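Local coordinates for protein cocosin 1 acidic chain (Cocos nucifera, PDB 5WPW) that serves as a seed storage protein, an 11S globulin assembled as a hexamer of two-cupin-domain subunits that holds a nutrient reserve in the coconut seed, at residues T24-E29 with S40-V45; V45-G50 with E131-A136; A59-Y64 with A136-D141; R69-L74 with Q105-F110. The protein carries 2 engineered substitutions. One frame throughout, in Å; residues are numbered along the deposited sequence.

Interaction 1: residues T24-E29 with S40-V45; sequences TDYFDE and STIRRV
Strands 24-26 and 40-45 run antiparallel, 160° between their directions, with Asp25 and Arg43 as the hydrogen-bonded pair between the non-hydrogen-bonded pairs Thr24-Arg44 and Tyr26-Ile42. The central pair is gripped twice and nearly straight, Asp25 N to Arg43 O at 2.6 Å and Arg43 N to Asp25 O at 2.8 Å. Two residues on, Phe27 N hydrogen-bonds to Thr41 O at 3.2 Å, from above the carbonyl plane. Arg43 bends at its third torsion (-66°) and brings NH1 to Asp25 OD2 at 3.4 Å. This salt bridge has only a weak hydrogen bond, and its carboxylate and guanidinium planes stand 88° apart. Phe27 lies alongside Thr41, CD1 3.5 Å from CG2. On the other face, Tyr26 CD2 packs 3.8 Å from Ile42 CG2, while Thr24 and Arg44 run side by side and both reach Glu211, OG1 by a hydrogen bond and NH2 by a salt bridge. Beyond the strand, Glu29 OE1 lies 2.9 Å from Ser40 OG and accepts from His153 N. In the sheet of the first cupin domain, strand 15-19 flanks one side and strand 134-140 the other; Phe34 of helix 32-37 and Leu340 of strand 340-343 cover Phe27 and Thr41.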
loop_
_atom_site.group_PDB
_atom_site.type_symbol
_atom_site.label_atom_id
_atom_site.label_comp_id
_atom_site.label_asym_id
_atom_site.label_seq_id
_atom_site.Cartn_x
_atom_site.Cartn_y
_atom_site.Cartn_z
ATOM N N THR A 24 -34.504 22.504 -3.584
ATOM C CA THR A 24 -33.277 22.176 -2.856
ATOM C C THR A 24 -33.321 22.838 -1.487
ATOM O O THR A 24 -33.401 24.067 -1.397
ATOM C CB THR A 24 -32.037 22.647 -3.626
ATOM O OG1 THR A 24 -32.073 22.127 -4.965
ATOM C CG2 THR A 24 -30.768 22.165 -2.935
ATOM N N ASP A 25 -33.265 22.027 -0.431
ATOM C CA ASP A 25 -33.268 22.505 0.946
ATOM C C ASP A 25 -31.840 22.487 1.460
ATOM O O ASP A 25 -31.156 21.472 1.329
ATOM C CB ASP A 25 -34.141 21.617 1.833
ATOM C CG ASP A 25 -35.557 21.547 1.362
ATOM O OD1 ASP A 25 -35.995 22.537 0.732
ATOM O OD2 ASP A 25 -36.219 20.513 1.578
ATOM N N TYR A 26 -31.380 23.596 2.018
ATOM C CA TYR A 26 -30.016 23.669 2.532
ATOM C C TYR A 26 -30.040 23.706 4.059
ATOM O O TYR A 26 -30.682 24.580 4.654
ATOM C CB TYR A 26 -29.272 24.886 1.976
ATOM C CG TYR A 26 -29.174 24.955 0.459
ATOM C CD1 TYR A 26 -30.253 25.397 -0.306
ATOM C CD2 TYR A 26 -27.997 24.614 -0.210
ATOM C CE1 TYR A 26 -30.171 25.481 -1.692
ATOM C CE2 TYR A 26 -27.901 24.694 -1.605
ATOM C CZ TYR A 26 -28.999 25.130 -2.340
ATOM O OH TYR A 26 -28.948 25.227 -3.725
ATOM N N PHE A 27 -29.343 22.763 4.694
ATOM C CA PHE A 27 -29.030 22.940 6.108
ATOM C C PHE A 27 -27.909 23.962 6.239
ATOM O O PHE A 27 -27.148 24.198 5.300
ATOM C CB PHE A 27 -28.623 21.620 6.765
ATOM C CG PHE A 27 -29.693 20.557 6.750
ATOM C CD1 PHE A 27 -30.006 19.883 5.587
ATOM C CD2 PHE A 27 -30.357 20.204 7.927
ATOM C CE1 PHE A 27 -30.977 18.895 5.580
ATOM C CE2 PHE A 27 -31.320 19.218 7.931
ATOM C CZ PHE A 27 -31.632 18.563 6.746
ATOM N N ASP A 28 -27.812 24.594 7.411
ATOM C CA ASP A 28 -26.903 25.724 7.575
ATOM C C ASP A 28 -25.502 25.218 7.917
ATOM O O ASP A 28 -25.242 24.812 9.051
ATOM C CB ASP A 28 -27.398 26.697 8.640
ATOM C CG ASP A 28 -26.452 27.875 8.834
ATOM O OD1 ASP A 28 -25.601 28.125 7.953
ATOM O OD2 ASP A 28 -26.547 28.553 9.874
ATOM N N GLU A 29 -24.587 25.289 6.949
ATOM C CA GLU A 29 -23.229 24.809 7.170
ATOM C C GLU A 29 -22.457 25.676 8.153
ATOM O O GLU A 29 -21.364 25.282 8.578
ATOM C CB GLU A 29 -22.486 24.726 5.832
ATOM C CG GLU A 29 -22.606 25.975 4.968
ATOM C CD GLU A 29 -21.506 26.069 3.907
ATOM O OE1 GLU A 29 -21.395 25.158 3.045
ATOM O OE2 GLU A 29 -20.740 27.060 3.941
ATOM N N SER A 40 -21.297 19.922 4.967
ATOM C CA SER A 40 -22.498 20.623 4.531
ATOM C C SER A 40 -23.509 19.589 4.053
ATOM O O SER A 40 -23.135 18.595 3.422
ATOM C CB SER A 40 -22.203 21.609 3.385
ATOM O OG SER A 40 -21.008 22.331 3.629
ATOM N N THR A 41 -24.794 19.823 4.328
ATOM C CA THR A 41 -25.848 18.879 3.975
ATOM C C THR A 41 -26.904 19.600 3.148
ATOM O O THR A 41 -27.203 20.778 3.391
ATOM C CB THR A 41 -26.506 18.245 5.221
ATOM O OG1 THR A 41 -25.550 17.444 5.934
ATOM C CG2 THR A 41 -27.669 17.340 4.826
ATOM N N ILE A 42 -27.420 18.917 2.138
ATOM C CA ILE A 42 -28.514 19.448 1.341
ATOM C C ILE A 42 -29.510 18.330 1.093
ATOM O O ILE A 42 -29.152 17.150 1.004
ATOM C CB ILE A 42 -28.038 20.073 0.006
ATOM C CG1 ILE A 42 -27.702 19.002 -1.021
ATOM C CG2 ILE A 42 -26.851 20.996 0.210
ATOM C CD1 ILE A 42 -27.047 19.567 -2.281
ATOM N N ARG A 43 -30.780 18.705 1.021
ATOM C CA ARG A 43 -31.843 17.805 0.610
ATOM C C ARG A 43 -32.441 18.334 -0.686
ATOM O O ARG A 43 -32.698 19.531 -0.808
ATOM C CB ARG A 43 -32.940 17.686 1.681
ATOM C CG ARG A 43 -34.036 16.691 1.291
ATOM C CD ARG A 43 -35.321 16.901 2.080
ATOM N NE ARG A 43 -35.124 16.601 3.491
ATOM C CZ ARG A 43 -35.634 17.316 4.484
ATOM N NH1 ARG A 43 -36.379 18.378 4.212
ATOM N NH2 ARG A 43 -35.384 16.981 5.749
ATOM N N ARG A 44 -32.654 17.446 -1.646
ATOM C CA ARG A 44 -33.278 17.804 -2.912
ATOM C C ARG A 44 -34.525 16.974 -3.164
ATOM O O ARG A 44 -34.554 15.768 -2.886
ATOM C CB ARG A 44 -32.331 17.604 -4.080
ATOM C CG ARG A 44 -31.694 18.836 -4.543
ATOM C CD ARG A 44 -31.062 18.581 -5.867
ATOM N NE ARG A 44 -29.622 18.442 -5.748
ATOM C CZ ARG A 44 -28.785 19.469 -5.691
ATOM N NH1 ARG A 44 -27.487 19.258 -5.586
ATOM N NH2 ARG A 44 -29.256 20.705 -5.745
ATOM N N VAL A 45 -35.546 17.617 -3.727
ATOM C CA VAL A 45 -36.710 16.922 -4.254
ATOM C C VAL A 45 -36.772 17.213 -5.746
ATOM O O VAL A 45 -36.758 18.379 -6.152
ATOM C CB VAL A 45 -38.012 17.357 -3.555
ATOM C CG1 VAL A 45 -39.201 16.763 -4.275
ATOM C CG2 VAL A 45 -38.012 16.894 -2.134
#

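Interaction 2: residues V45-G50 with E131-A136; sequences VIEPRG and ENPVVA
In the jelly-roll barrel of the first cupin domain, the end of strand 40-46 lies antiparallel to the start of strand 134-140, and a type II beta turn from Glu47 to Gly50 follows directly. Ile46 and Val134 form the hydrogen-bonded pair: Ile46 N meets Val134 O in the carbonyl plane at 2.8 Å, whereas Val134 N approaches Ile46 O at 2.9 Å from 31° out of its plane. Ile46 O takes a further hydrogen bond from Asn128 ND2, so two donors share this carbonyl. Val45, in the neighbouring non-hydrogen-bonded pair with Val135, can be followed outward. Its CB stands 3.9 Å from Val134 O. CG1, anti to the backbone N (chi1 172°), lies near Val134 O and alongside Pro133, whose CB it meets at 3.9 Å. CG2, beside the backbone N, touches Val135 CG2 at 3.8 Å, the two side chains lying alongside each other and pointing the same way. Glu47 starts out away from the partner segment, but its chain folds at chi2 and returns OE2 across the Pro133 ring, obliquely, to the neighbourhood of CB and CG. The turn has Pro48 in its second position and Arg49, with a positive phi of 66°, in its third; Gly50 N closes it on Glu47 O at 3.0 Å. Arg49 and Glu131 bring opposite charges near each other without any N-H directed at the carboxylate. Proline packing finishes the contact: the Pro48 ring points at the opposing backbone, and its CG presses to 3.1 Å from Glu131 O.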
loop_
_atom_site.group_PDB
_atom_site.type_symbol
_atom_site.label_atom_id
_atom_site.label_comp_id
_atom_site.label_asym_id
_atom_site.label_seq_id
_atom_site.Cartn_x
_atom_site.Cartn_y
_atom_site.Cartn_z
ATOM N N VAL A 45 -35.546 17.617 -3.727
ATOM C CA VAL A 45 -36.710 16.922 -4.254
ATOM C C VAL A 45 -36.772 17.213 -5.746
ATOM O O VAL A 45 -36.758 18.379 -6.152
ATOM C CB VAL A 45 -38.012 17.357 -3.555
ATOM C CG1 VAL A 45 -39.201 16.763 -4.275
ATOM C CG2 VAL A 45 -38.012 16.894 -2.134
ATOM N N ILE A 46 -36.820 16.159 -6.552
ATOM C CA ILE A 46 -36.795 16.265 -8.005
ATOM C C ILE A 46 -38.092 15.654 -8.510
ATOM O O ILE A 46 -38.272 14.428 -8.461
ATOM C CB ILE A 46 -35.573 15.560 -8.625
ATOM C CG1 ILE A 46 -34.265 16.141 -8.087
ATOM C CG2 ILE A 46 -35.593 15.654 -10.140
ATOM C CD1 ILE A 46 -33.048 15.347 -8.536
ATOM N N GLU A 47 -38.998 16.510 -9.002
ATOM C CA GLU A 47 -40.263 16.036 -9.524
ATOM C C GLU A 47 -40.020 15.095 -10.690
ATOM O O GLU A 47 -38.936 15.096 -11.285
ATOM C CB GLU A 47 -41.143 17.203 -9.978
ATOM C CG GLU A 47 -41.256 18.342 -8.990
ATOM C CD GLU A 47 -41.796 17.889 -7.657
ATOM O OE1 GLU A 47 -41.482 18.557 -6.645
ATOM O OE2 GLU A 47 -42.529 16.873 -7.623
ATOM N N PRO A 48 -41.010 14.272 -11.026
ATOM C CA PRO A 48 -40.900 13.450 -12.232
ATOM C C PRO A 48 -40.585 14.309 -13.449
ATOM O O PRO A 48 -41.033 15.454 -13.560
ATOM C CB PRO A 48 -42.276 12.782 -12.330
ATOM C CG PRO A 48 -42.755 12.732 -10.921
ATOM C CD PRO A 48 -42.224 13.958 -10.246
ATOM N N ARG A 49 -39.741 13.765 -14.329
ATOM C CA ARG A 49 -39.240 14.408 -15.540
ATOM C C ARG A 49 -38.336 15.606 -15.248
ATOM O O ARG A 49 -38.013 16.374 -16.168
ATOM C CB ARG A 49 -40.398 14.810 -16.477
ATOM C CG ARG A 49 -40.805 13.687 -17.456
ATOM C CD ARG A 49 -41.010 12.352 -16.756
ATOM N NE ARG A 49 -41.476 11.304 -17.664
ATOM C CZ ARG A 49 -41.463 10.002 -17.383
ATOM N NH1 ARG A 49 -41.000 9.571 -16.213
ATOM N NH2 ARG A 49 -41.912 9.127 -18.277
ATOM N N GLY A 50 -37.887 15.768 -14.004
ATOM C CA GLY A 50 -36.944 16.814 -13.651
ATOM C C GLY A 50 -35.506 16.332 -13.784
ATOM O O GLY A 50 -35.169 15.221 -13.386
ATOM N N GLU A 131 -42.497 8.184 -11.692
ATOM C CA GLU A 131 -43.633 9.083 -11.556
ATOM C C GLU A 131 -43.795 9.640 -10.152
ATOM O O GLU A 131 -44.652 10.507 -9.941
ATOM C CB GLU A 131 -44.931 8.392 -11.990
ATOM C CG GLU A 131 -45.915 9.357 -12.640
ATOM C CD GLU A 131 -45.530 9.746 -14.066
ATOM O OE1 GLU A 131 -45.470 10.962 -14.359
ATOM O OE2 GLU A 131 -45.296 8.834 -14.900
ATOM N N ASN A 132 -43.004 9.180 -9.206
ATOM C CA ASN A 132 -42.981 9.786 -7.893
ATOM C C ASN A 132 -41.752 10.686 -7.760
ATOM O O ASN A 132 -40.757 10.491 -8.465
ATOM C CB ASN A 132 -42.966 8.701 -6.812
ATOM C CG ASN A 132 -41.656 7.923 -6.773
ATOM O OD1 ASN A 132 -40.876 8.064 -5.833
ATOM N ND2 ASN A 132 -41.407 7.100 -7.799
ATOM N N PRO A 133 -41.782 11.702 -6.903
ATOM C CA PRO A 133 -40.607 12.567 -6.767
ATOM C C PRO A 133 -39.433 11.809 -6.156
ATOM O O PRO A 133 -39.604 10.886 -5.357
ATOM C CB PRO A 133 -41.091 13.689 -5.834
ATOM C CG PRO A 133 -42.611 13.544 -5.784
ATOM C CD PRO A 133 -42.868 12.098 -5.992
ATOM N N VAL A 134 -38.236 12.196 -6.562
ATOM C CA VAL A 134 -37.013 11.715 -5.924
ATOM C C VAL A 134 -36.692 12.649 -4.770
ATOM O O VAL A 134 -36.798 13.873 -4.894
ATOM C CB VAL A 134 -35.847 11.648 -6.934
ATOM C CG1 VAL A 134 -34.507 11.472 -6.208
ATOM C CG2 VAL A 134 -36.079 10.528 -7.951
ATOM N N VAL A 135 -36.339 12.082 -3.625
ATOM C CA VAL A 135 -35.848 12.854 -2.500
ATOM C C VAL A 135 -34.447 12.333 -2.189
ATOM O O VAL A 135 -34.274 11.147 -1.875
ATOM C CB VAL A 135 -36.778 12.753 -1.281
ATOM C CG1 VAL A 135 -36.285 13.668 -0.181
ATOM C CG2 VAL A 135 -38.213 13.159 -1.683
ATOM N N ALA A 136 -33.454 13.201 -2.331
ATOM C CA ALA A 136 -32.055 12.856 -2.107
ATOM C C ALA A 136 -31.520 13.639 -0.922
ATOM O O ALA A 136 -31.753 14.848 -0.817
ATOM C CB ALA A 136 -31.213 13.170 -3.353
#

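Interaction 3: residues A59-Y64 with A136-D141; sequences APRLVY and AITVLD
Five backbone hydrogen bonds join 59-64 to 136-141. The straightest is Tyr64 N to Ile137 O, 2.7 Å long with 175° at the hydrogen, and Ile137 N answers to Tyr64 O at 2.9 Å. Leu62 and Val139 exchange a second reciprocal pair. At the Pro60 end, Asp141 N bonds to Pro60 O at 2.9 Å, almost along the C=O axis. A water adds a polar link on the Arg61 face: it accepts from Arg61 NH1 at 2.9 Å, lying in the guanidinium plane, and is hydrogen-bonded to Thr138 OG1 at 3.2 Å. Arg61 reaches it with CG in the crowded position between the backbone N and carbonyl carbon (chi1 88°) and a bend at chi3. On the way its CD crosses Thr138 CG2 at 3.6 Å, and Leu140 CD2 lies over one face of the guanidinium. Beside this, both methyls of Val63 touch Thr138 OG1, CG2 the closer at 3.3 Å, and CG1 also touches Ala136 CB. On the other face, Tyr64 extends with CG anti to the backbone N, so that Ile137 CG2 meets the ring at its edge, in plane, and sits 3.6 Å from Tyr64 CB. Leu62, Tyr64 and Val139 of this face pack on Val361 and Ile363 of the second cupin domain, and Leu62 also on helix 281-284. The pairing thus separates a mainly apolar face, spent on the interdomain seam, from one where a buried arginine has NH1 satisfied by a water that it shares with Thr138 OG1.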
loop_
_atom_site.group_PDB
_atom_site.type_symbol
_atom_site.label_atom_id
_atom_site.label_comp_id
_atom_site.label_asym_id
_atom_site.label_seq_id
_atom_site.Cartn_x
_atom_site.Cartn_y
_atom_site.Cartn_z
ATOM N N ALA A 59 -15.976 19.360 -2.863
ATOM C CA ALA A 59 -15.944 18.379 -1.780
ATOM C C ALA A 59 -16.517 17.042 -2.236
ATOM O O ALA A 59 -17.484 17.014 -3.020
ATOM C CB ALA A 59 -16.729 18.892 -0.585
ATOM N N PRO A 60 -15.931 15.922 -1.813
ATOM C CA PRO A 60 -16.557 14.627 -2.098
ATOM C C PRO A 60 -17.852 14.521 -1.310
ATOM O O PRO A 60 -18.032 15.188 -0.287
ATOM C CB PRO A 60 -15.518 13.606 -1.629
ATOM C CG PRO A 60 -14.777 14.322 -0.518
ATOM C CD PRO A 60 -14.742 15.789 -0.947
ATOM N N ARG A 61 -18.774 13.705 -1.817
ATOM C CA ARG A 61 -20.094 13.580 -1.191
ATOM C C ARG A 61 -20.634 12.160 -1.265
ATOM O O ARG A 61 -20.219 11.354 -2.098
ATOM C CB ARG A 61 -21.092 14.550 -1.840
ATOM C CG ARG A 61 -21.795 13.997 -3.023
ATOM C CD ARG A 61 -22.551 15.089 -3.745
ATOM N NE ARG A 61 -21.682 15.761 -4.695
ATOM C CZ ARG A 61 -22.115 16.584 -5.633
ATOM N NH1 ARG A 61 -23.418 16.827 -5.746
ATOM N NH2 ARG A 61 -21.253 17.144 -6.464
ATOM N N LEU A 62 -21.570 11.854 -0.351
ATOM C CA LEU A 62 -22.422 10.683 -0.423
ATOM C C LEU A 62 -23.850 11.183 -0.533
ATOM O O LEU A 62 -24.224 12.114 0.189
ATOM C CB LEU A 62 -22.318 9.795 0.824
ATOM C CG LEU A 62 -20.993 9.093 1.087
ATOM C CD1 LEU A 62 -21.219 8.037 2.158
ATOM C CD2 LEU A 62 -20.462 8.483 -0.195
ATOM N N VAL A 63 -24.597 10.627 -1.485
ATOM C CA VAL A 63 -26.017 10.912 -1.677
ATOM C C VAL A 63 -26.807 9.688 -1.242
ATOM O O VAL A 63 -26.499 8.569 -1.667
ATOM C CB VAL A 63 -26.324 11.259 -3.143
ATOM C CG1 VAL A 63 -27.795 11.658 -3.285
ATOM C CG2 VAL A 63 -25.386 12.356 -3.638
ATOM N N TYR A 64 -27.815 9.877 -0.398
ATOM C CA TYR A 64 -28.729 8.788 -0.075
ATOM C C TYR A 64 -30.080 9.054 -0.730
ATOM O O TYR A 64 -30.668 10.113 -0.507
ATOM C CB TYR A 64 -28.923 8.620 1.438
ATOM C CG TYR A 64 -29.868 7.481 1.794
ATOM C CD1 TYR A 64 -29.494 6.145 1.615
ATOM C CD2 TYR A 64 -31.126 7.738 2.317
ATOM C CE1 TYR A 64 -30.363 5.101 1.941
ATOM C CE2 TYR A 64 -31.996 6.708 2.643
ATOM C CZ TYR A 64 -31.611 5.400 2.449
ATOM O OH TYR A 64 -32.480 4.390 2.775
ATOM N N ALA A 136 -33.454 13.201 -2.331
ATOM C CA ALA A 136 -32.055 12.856 -2.107
ATOM C C ALA A 136 -31.520 13.639 -0.922
ATOM O O ALA A 136 -31.753 14.848 -0.817
ATOM C CB ALA A 136 -31.213 13.170 -3.353
ATOM N N ILE A 137 -30.799 12.964 -0.023
ATOM C CA ILE A 137 -30.087 13.661 1.039
ATOM C C ILE A 137 -28.594 13.502 0.786
ATOM O O ILE A 137 -28.099 12.377 0.628
ATOM C CB ILE A 137 -30.473 13.158 2.438
ATOM C CG1 ILE A 137 -29.469 13.715 3.426
ATOM C CG2 ILE A 137 -30.483 11.659 2.484
ATOM C CD1 ILE A 137 -29.846 13.594 4.828
ATOM N N THR A 138 -27.893 14.631 0.715
ATOM C CA THR A 138 -26.479 14.691 0.350
ATOM C C THR A 138 -25.647 15.266 1.479
ATOM O O THR A 138 -25.975 16.338 2.003
ATOM C CB THR A 138 -26.299 15.562 -0.886
ATOM O OG1 THR A 138 -26.837 14.873 -2.009
ATOM C CG2 THR A 138 -24.829 15.877 -1.104
ATOM N N VAL A 139 -24.552 14.581 1.838
ATOM C CA VAL A 139 -23.600 15.084 2.825
ATOM C C VAL A 139 -22.269 15.288 2.099
ATOM O O VAL A 139 -21.748 14.350 1.479
ATOM C CB VAL A 139 -23.438 14.124 4.024
ATOM C CG1 VAL A 139 -22.506 14.710 5.048
ATOM C CG2 VAL A 139 -24.792 13.796 4.672
ATOM N N LEU A 140 -21.773 16.523 2.105
ATOM C CA LEU A 140 -20.526 16.896 1.442
ATOM C C LEU A 140 -19.426 17.097 2.487
ATOM O O LEU A 140 -19.603 17.871 3.434
ATOM C CB LEU A 140 -20.707 18.184 0.642
ATOM C CG LEU A 140 -21.616 18.208 -0.595
ATOM C CD1 LEU A 140 -22.724 19.222 -0.441
ATOM C CD2 LEU A 140 -20.745 18.514 -1.826
ATOM N N ASP A 141 -18.290 16.414 2.324
ATOM C CA ASP A 141 -17.225 16.537 3.334
ATOM C C ASP A 141 -16.309 17.676 2.916
ATOM O O ASP A 141 -15.343 17.484 2.194
ATOM C CB ASP A 141 -16.470 15.225 3.508
ATOM C CG ASP A 141 -15.458 15.280 4.654
ATOM O OD1 ASP A 141 -15.367 16.322 5.336
ATOM O OD2 ASP A 141 -14.755 14.273 4.872
HETATM O O HOH W 1 -26.025 15.890 -4.919
#

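Interaction 4: residues R69-L74 with Q105-F110; sequences RGIVGL and QKVYQF
Arg69 opens the segment, its CB 3.4 Å from Phe110 O and its NH2 weakly bonded to a water lying between Gly70 O and Gln109 OE1; Gln109 also packs on Arg258 of a neighbouring subunit. At Gly70 the backbone pairs with Phe110: Gly70 N gives a bond of 3.3 Å to Phe110 O, and Phe110 N one of 2.9 Å to Gly70 O, each donor standing above the carbonyl plane. Phe110, with CG in the crowded position (chi1 69°), folds its ring flat over the glycine, whose CA makes a CH-pi contact 3.9 Å from the ring centroid. With no side chain here, the ring face can rest directly on the backbone. Ile71 turns to the opposite face and crosses Val107 obliquely, CG2 against CB. Val72 and Tyr108 form the tighter hydrogen-bonded pair, Val72 N to Tyr108 O at 2.6 Å and Tyr108 N to Val72 O at 2.7 Å. From Val72, CG2 pushes to 3.5 Å from Phe110 CD2. Gly73 CA passes the Tyr108 ring edge. Leu74 O receives two waters, one joining it to Lys106 O, the other to Tyr108 OH and Gln105 OE1, which also accepts from Met76 N. Strand 124-127 pairs with the far side of strand 70-74, Leu116 and Val118 of strand 114-118 meet Val72 and Leu74, and Phe83 of strand 83-85 packs on Val107.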
loop_
_atom_site.group_PDB
_atom_site.type_symbol
_atom_site.label_atom_id
_atom_site.label_comp_id
_atom_site.label_asym_id
_atom_site.label_seq_id
_atom_site.Cartn_x
_atom_site.Cartn_y
_atom_site.Cartn_z
ATOM N N ARG A 69 -36.899 6.802 -8.036
ATOM C CA ARG A 69 -35.945 6.126 -8.892
ATOM C C ARG A 69 -35.600 7.035 -10.061
ATOM O O ARG A 69 -36.319 7.994 -10.367
ATOM C CB ARG A 69 -36.466 4.778 -9.386
ATOM C CG ARG A 69 -37.696 4.864 -10.262
ATOM C CD ARG A 69 -38.027 3.502 -10.831
ATOM N NE ARG A 69 -37.389 3.266 -12.130
ATOM C CZ ARG A 69 -38.009 3.403 -13.300
ATOM N NH1 ARG A 69 -39.280 3.785 -13.336
ATOM N NH2 ARG A 69 -37.359 3.167 -14.434
ATOM N N GLY A 70 -34.476 6.735 -10.697
ATOM C CA GLY A 70 -34.041 7.550 -11.812
ATOM C C GLY A 70 -32.697 7.132 -12.370
ATOM O O GLY A 70 -32.248 5.996 -12.208
ATOM N N ILE A 71 -32.074 8.081 -13.049
ATOM C CA ILE A 71 -30.855 7.869 -13.812
ATOM C C ILE A 71 -29.835 8.869 -13.309
ATOM O O ILE A 71 -30.157 10.050 -13.133
ATOM C CB ILE A 71 -31.086 8.068 -15.328
ATOM C CG1 ILE A 71 -31.978 6.972 -15.899
ATOM C CG2 ILE A 71 -29.758 8.097 -16.074
ATOM C CD1 ILE A 71 -31.898 6.896 -17.404
ATOM N N VAL A 72 -28.606 8.412 -13.092
ATOM C CA VAL A 72 -27.524 9.295 -12.683
ATOM C C VAL A 72 -26.382 9.185 -13.683
ATOM O O VAL A 72 -26.077 8.100 -14.191
ATOM C CB VAL A 72 -27.032 8.971 -11.258
ATOM C CG1 VAL A 72 -25.613 9.390 -11.105
ATOM C CG2 VAL A 72 -27.879 9.696 -10.240
ATOM N N GLY A 73 -25.764 10.321 -13.978
ATOM C CA GLY A 73 -24.559 10.349 -14.781
ATOM C C GLY A 73 -23.400 10.990 -14.040
ATOM O O GLY A 73 -23.520 12.082 -13.460
ATOM N N LEU A 74 -22.275 10.290 -14.045
ATOM C CA LEU A 74 -21.026 10.764 -13.475
ATOM C C LEU A 74 -19.988 10.715 -14.579
ATOM O O LEU A 74 -19.705 9.640 -15.129
ATOM C CB LEU A 74 -20.607 9.891 -12.300
ATOM C CG LEU A 74 -19.270 10.237 -11.671
ATOM C CD1 LEU A 74 -19.447 11.539 -10.971
ATOM C CD2 LEU A 74 -18.879 9.149 -10.690
ATOM N N GLN A 105 -20.970 8.622 -21.699
ATOM C CA GLN A 105 -20.490 7.680 -20.711
ATOM C C GLN A 105 -21.659 6.923 -20.099
ATOM O O GLN A 105 -22.835 7.257 -20.305
ATOM C CB GLN A 105 -19.666 8.378 -19.632
ATOM C CG GLN A 105 -18.284 8.757 -20.128
ATOM C CD GLN A 105 -17.381 9.204 -19.004
ATOM O OE1 GLN A 105 -17.577 8.815 -17.845
ATOM N NE2 GLN A 105 -16.373 10.004 -19.334
ATOM N N LYS A 106 -21.300 5.881 -19.347
ATOM C CA LYS A 106 -22.277 4.949 -18.801
ATOM C C LYS A 106 -23.177 5.657 -17.795
ATOM O O LYS A 106 -22.743 6.543 -17.060
ATOM C CB LYS A 106 -21.549 3.777 -18.144
ATOM C CG LYS A 106 -20.457 4.213 -17.177
ATOM C CD LYS A 106 -19.607 3.038 -16.675
ATOM C CE LYS A 106 -18.480 2.689 -17.657
ATOM N NZ LYS A 106 -17.509 1.715 -17.054
ATOM N N VAL A 107 -24.451 5.271 -17.762
ATOM C CA VAL A 107 -25.390 5.930 -16.885
ATOM C C VAL A 107 -25.817 4.926 -15.828
ATOM O O VAL A 107 -25.832 3.712 -16.059
ATOM C CB VAL A 107 -26.575 6.493 -17.682
ATOM C CG1 VAL A 107 -26.054 7.550 -18.669
ATOM C CG2 VAL A 107 -27.256 5.378 -18.418
ATOM N N TYR A 108 -26.107 5.444 -14.646
ATOM C CA TYR A 108 -26.337 4.648 -13.453
ATOM C C TYR A 108 -27.794 4.787 -13.039
ATOM O O TYR A 108 -28.267 5.896 -12.770
ATOM C CB TYR A 108 -25.411 5.110 -12.334
ATOM C CG TYR A 108 -23.956 5.135 -12.734
ATOM C CD1 TYR A 108 -23.152 4.024 -12.539
ATOM C CD2 TYR A 108 -23.372 6.278 -13.275
ATOM C CE1 TYR A 108 -21.817 4.036 -12.879
ATOM C CE2 TYR A 108 -22.023 6.298 -13.630
ATOM C CZ TYR A 108 -21.256 5.165 -13.430
ATOM O OH TYR A 108 -19.915 5.147 -13.774
ATOM N N GLN A 109 -28.499 3.671 -12.967
ATOM C CA GLN A 109 -29.909 3.692 -12.608
ATOM C C GLN A 109 -30.041 3.414 -11.125
ATOM O O GLN A 109 -29.577 2.381 -10.644
ATOM C CB GLN A 109 -30.690 2.691 -13.449
ATOM C CG GLN A 109 -30.607 3.059 -14.906
ATOM C CD GLN A 109 -31.736 2.488 -15.706
ATOM O OE1 GLN A 109 -32.901 2.802 -15.462
ATOM N NE2 GLN A 109 -31.405 1.633 -16.665
ATOM N N PHE A 110 -30.652 4.339 -10.406
ATOM C CA PHE A 110 -30.697 4.286 -8.958
ATOM C C PHE A 110 -32.130 4.081 -8.479
ATOM O O PHE A 110 -33.094 4.174 -9.241
ATOM C CB PHE A 110 -30.099 5.557 -8.358
ATOM C CG PHE A 110 -30.919 6.789 -8.587
ATOM C CD1 PHE A 110 -31.902 7.160 -7.687
ATOM C CD2 PHE A 110 -30.670 7.611 -9.673
ATOM C CE1 PHE A 110 -32.653 8.310 -7.881
ATOM C CE2 PHE A 110 -31.407 8.769 -9.860
ATOM C CZ PHE A 110 -32.397 9.112 -8.976
HETATM O O HOH W 2 -34.478 4.242 -13.291
HETATM O O HOH W 3 -21.746 9.005 -17.131
HETATM O O HOH W 4 -18.922 7.272 -15.970
#

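How the interactions relate
All four contacts belong to the first cupin domain. Interactions 1, 2 and 3 lie in one antiparallel sheet, ordered 22-26, 40-46, 134-140, 61-67. Interactions 1 and 2 share Val45, and 2 and 3 share Ala136. The centres of interactions 1 and 3 are about 10 Å apart, and Ser40 O to Leu140 N and Ile42 O to Thr138 N are probable hydrogen bonds between them. Interaction 4 belongs to the second sheet, its centre about 14 Å from that of interaction 2, where Val134 meets Phe110 and Arg69. Along the chain, interaction 1 comes first, while interactions 2 and 3 interlace; both bring strand 134-140 back between earlier strands, as a jelly roll requires, with the strand pair of interaction 4 lying between their segments in the sequence.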